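Local atomic coordinates of soluble cytochrome b558 (PDB entry 1CXY), a protein that binds a b-type heme and probably carries electrons, as a soluble bacterial relative of cytochrome b5. Residues A27-V32 with E56-W61. Sequence-based numbering, arbitrary orientation. Where two conformers were deposited one is given.
Sequences AIHGKV and ESTEAW. With HEM (protoporphyrin IX containing Fe), chain B.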
loop_
_atom_site.group_PDB
_atom_site.type_symbol
_atom_site.label_atom_id
_atom_site.label_comp_id
_atom_site.label_asym_id
_atom_site.label_seq_id
_atom_site.Cartn_x
_atom_site.Cartn_y
_atom_site.Cartn_z
ATOM N N ALA A 27 -3.290 -0.410 3.914
ATOM C CA ALA A 27 -4.243 -1.526 3.968
ATOM C C ALA A 27 -4.944 -1.516 2.598
ATOM O O ALA A 27 -5.434 -0.469 2.141
ATOM C CB ALA A 27 -5.249 -1.396 5.096
ATOM N N ILE A 28 -4.969 -2.638 1.907
ATOM C CA ILE A 28 -5.596 -2.775 0.579
ATOM C C ILE A 28 -6.332 -4.120 0.571
ATOM O O ILE A 28 -5.723 -5.136 0.920
ATOM C CB ILE A 28 -4.584 -2.762 -0.569
ATOM C CG1 ILE A 28 -3.908 -1.396 -0.699
ATOM C CG2 ILE A 28 -5.223 -3.121 -1.917
ATOM C CD1 ILE A 28 -2.630 -1.413 -1.523
ATOM N N HIS A 29 -7.627 -4.126 0.227
ATOM C CA HIS A 29 -8.380 -5.378 0.221
ATOM C C HIS A 29 -8.296 -6.179 1.509
ATOM O O HIS A 29 -8.152 -7.416 1.472
ATOM C CB HIS A 29 -7.899 -6.259 -0.951
ATOM C CG HIS A 29 -8.267 -5.691 -2.290
ATOM N ND1 HIS A 29 -9.514 -5.176 -2.532
ATOM C CD2 HIS A 29 -7.562 -5.599 -3.440
ATOM C CE1 HIS A 29 -9.545 -4.744 -3.788
ATOM N NE2 HIS A 29 -8.383 -4.951 -4.340
ATOM N N GLY A 30 -8.360 -5.511 2.660
ATOM C CA GLY A 30 -8.318 -6.186 3.950
ATOM C C GLY A 30 -6.946 -6.748 4.323
ATOM O O GLY A 30 -6.892 -7.502 5.306
ATOM N N LYS A 31 -5.889 -6.451 3.598
ATOM C CA LYS A 31 -4.550 -6.957 3.899
ATOM C C LYS A 31 -3.666 -5.738 4.201
ATOM O O LYS A 31 -3.936 -4.633 3.735
ATOM C CB LYS A 31 -3.959 -7.817 2.787
ATOM C CG LYS A 31 -4.711 -9.139 2.611
ATOM C CD LYS A 31 -4.339 -9.865 1.326
ATOM C CE LYS A 31 -4.996 -9.250 0.103
ATOM N NZ LYS A 31 -6.466 -9.458 0.053
ATOM N N VAL A 32 -2.645 -5.989 5.014
ATOM C CA VAL A 32 -1.717 -4.938 5.419
ATOM C C VAL A 32 -0.340 -5.174 4.821
ATOM O O VAL A 32 0.181 -6.290 4.780
ATOM C CB VAL A 32 -1.644 -4.850 6.960
ATOM C CG1 VAL A 32 -0.604 -3.802 7.384
ATOM C CG2 VAL A 32 -3.004 -4.464 7.531
ATOM N N GLU A 56 -6.128 3.100 4.563
ATOM C CA GLU A 56 -6.909 2.171 3.739
ATOM C C GLU A 56 -6.942 2.803 2.342
ATOM O O GLU A 56 -7.357 3.959 2.168
ATOM C CB GLU A 56 -8.311 2.042 4.329
ATOM C CG GLU A 56 -8.971 0.729 3.942
ATOM C CD GLU A 56 -9.188 0.580 2.440
ATOM O OE1 GLU A 56 -9.651 1.534 1.791
ATOM O OE2 GLU A 56 -8.912 -0.520 1.936
ATOM N N SER A 57 -6.364 2.082 1.367
ATOM C CA SER A 57 -6.089 2.641 0.060
ATOM C C SER A 57 -6.620 1.802 -1.101
ATOM O O SER A 57 -6.095 1.917 -2.210
ATOM C CB SER A 57 -4.553 2.728 -0.075
ATOM O OG SER A 57 -3.983 3.441 1.025
ATOM N N THR A 58 -7.649 1.000 -0.852
ATOM C CA THR A 58 -8.161 0.133 -1.919
ATOM C C THR A 58 -8.581 0.861 -3.181
ATOM O O THR A 58 -8.229 0.462 -4.301
ATOM C CB THR A 58 -9.297 -0.744 -1.357
ATOM O OG1 THR A 58 -8.836 -1.616 -0.314
ATOM C CG2 THR A 58 -9.903 -1.614 -2.463
ATOM N N GLU A 59 -9.337 1.960 -3.060
ATOM C CA GLU A 59 -9.781 2.669 -4.268
ATOM C C GLU A 59 -8.629 3.191 -5.105
ATOM O O GLU A 59 -8.615 3.074 -6.336
ATOM C CB GLU A 59 -10.690 3.827 -3.857
ATOM C CG GLU A 59 -11.158 4.658 -5.042
ATOM C CD GLU A 59 -12.260 5.630 -4.675
ATOM O OE1 GLU A 59 -13.427 5.327 -5.011
ATOM O OE2 GLU A 59 -11.980 6.675 -4.060
ATOM N N ALA A 60 -7.648 3.805 -4.441
ATOM C CA ALA A 60 -6.456 4.292 -5.139
ATOM C C ALA A 60 -5.720 3.135 -5.799
ATOM O O ALA A 60 -5.220 3.299 -6.907
ATOM C CB ALA A 60 -5.561 5.006 -4.144
ATOM N N TRP A 61 -5.608 1.988 -5.126
ATOM C CA TRP A 61 -4.980 0.818 -5.738
ATOM C C TRP A 61 -5.717 0.365 -6.981
ATOM O O TRP A 61 -5.147 -0.068 -7.989
ATOM C CB TRP A 61 -4.859 -0.316 -4.692
ATOM C CG TRP A 61 -4.483 -1.621 -5.338
ATOM C CD1 TRP A 61 -5.347 -2.661 -5.556
ATOM C CD2 TRP A 61 -3.217 -2.020 -5.858
ATOM N NE1 TRP A 61 -4.692 -3.677 -6.219
ATOM C CE2 TRP A 61 -3.387 -3.318 -6.398
ATOM C CE3 TRP A 61 -1.952 -1.439 -5.917
ATOM C CZ2 TRP A 61 -2.338 -4.018 -6.987
ATOM C CZ3 TRP A 61 -0.911 -2.136 -6.513
ATOM C CH2 TRP A 61 -1.114 -3.410 -7.046
HETATM C CHA HEM B . 2.012 2.567 -11.886
HETATM C CHB HEM B . -0.782 5.023 -8.796
HETATM C CHC HEM B . 0.345 1.865 -5.313
HETATM C CHD HEM B . 3.044 -0.668 -8.430
HETATM C C1A HEM B . 1.249 3.564 -11.325
HETATM C C2A HEM B . 0.888 4.818 -11.956
HETATM C C3A HEM B . 0.091 5.476 -11.102
HETATM C C4A HEM B . -0.037 4.663 -9.900
HETATM C CMA HEM B . -0.580 6.857 -11.269
HETATM C CAA HEM B . 1.298 5.263 -13.380
HETATM C CBA HEM B . 0.132 5.330 -14.421
HETATM C CGA HEM B . -0.289 3.977 -14.920
HETATM O O1A HEM B . 0.520 3.024 -14.793
HETATM O O2A HEM B . -1.413 3.830 -15.466
HETATM C C1B HEM B . -0.757 4.350 -7.584
HETATM C C2B HEM B . -1.504 4.712 -6.407
HETATM C C3B HEM B . -1.219 3.822 -5.453
HETATM C C4B HEM B . -0.246 2.904 -5.998
HETATM C CMB HEM B . -2.500 5.899 -6.364
HETATM C CAB HEM B . -1.782 3.758 -4.017
HETATM C CBB HEM B . -2.107 2.613 -3.414
HETATM C C1C HEM B . 1.180 0.914 -5.850
HETATM C C2C HEM B . 1.748 -0.208 -5.137
HETATM C C3C HEM B . 2.486 -0.924 -5.999
HETATM C C4C HEM B . 2.389 -0.259 -7.296
HETATM C CMC HEM B . 1.470 -0.468 -3.642
HETATM C CAC HEM B . 3.271 -2.238 -5.821
HETATM C CBC HEM B . 4.006 -2.534 -4.769
HETATM C C1D HEM B . 2.971 -0.012 -9.643
HETATM C C2D HEM B . 3.520 -0.519 -10.873
HETATM C C3D HEM B . 3.227 0.371 -11.826
HETATM C C4D HEM B . 2.487 1.451 -11.225
HETATM C CMD HEM B . 4.306 -1.847 -11.000
HETATM C CAD HEM B . 3.525 0.298 -13.348
HETATM C CBD HEM B . 2.191 -0.010 -14.088
HETATM C CGD HEM B . 1.516 -1.290 -13.669
HETATM O O1D HEM B . 0.300 -1.317 -13.386
HETATM O O2D HEM B . 2.203 -2.353 -13.661
HETATM N NA HEM B . 0.697 3.511 -10.055
HETATM N NB HEM B . 0.012 3.224 -7.317
HETATM N NC HEM B . 1.617 0.866 -7.158
HETATM N ND HEM B . 2.319 1.187 -9.882
HETATM FE FE HEM B . 1.123 2.171 -8.606
HETATM O O HOH W 1 -8.470 -2.780 3.459
#
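Carboxylate oxygen OE2 of E56 is held by two short bonds and a weak one. T58 OG1 donates to the syn lone pair of E56 OE2 at 2.5 Å, a water gives a second hydrogen bond, and T58 N adds the weak third, with an equally weak bond to the other oxygen, OE1. In this cytochrome b5 fold the group ties the type I' hairpin I28-K31, between strands 23-28 and 31-34, to the start of helix 58-63, which reaches the heme. The same water accepts from G30 N in the turn, and T58 OG1, its proton committed to E56, accepts from H29 N over 2.8 Å, nearly straight at 173°. A bent E56 chain (chi2 -63°) folds the carboxylate back over T58 N. Two residues earlier on each side a single backbone bridge pairs A27 with E56, and S57 N donates to A27 O at 2.8 Å, almost along the C=O axis.

Beside this polar cluster, T58 CG2 packs against H29 CE1 at 3.4 Å, while H29 NE2 is hydrogen-bonded to E62 further along the helix. I28 CG2, anti to the backbone N, lies 3.7 Å from W61 CD1, and the two side chains cross at about a right angle; L78 of helix 72-80 touches both. With CG anti to the backbone N (chi1 168°), W61 carries its indole between I28 and the heme, and the ring stacks on that of the axial ligand H70, whose ND1 is hydrogen-bonded to W61 O. Beyond I28, the far end of the indole meets the porphyrin, with W61 CZ3 3.6 Å from HEM C2C.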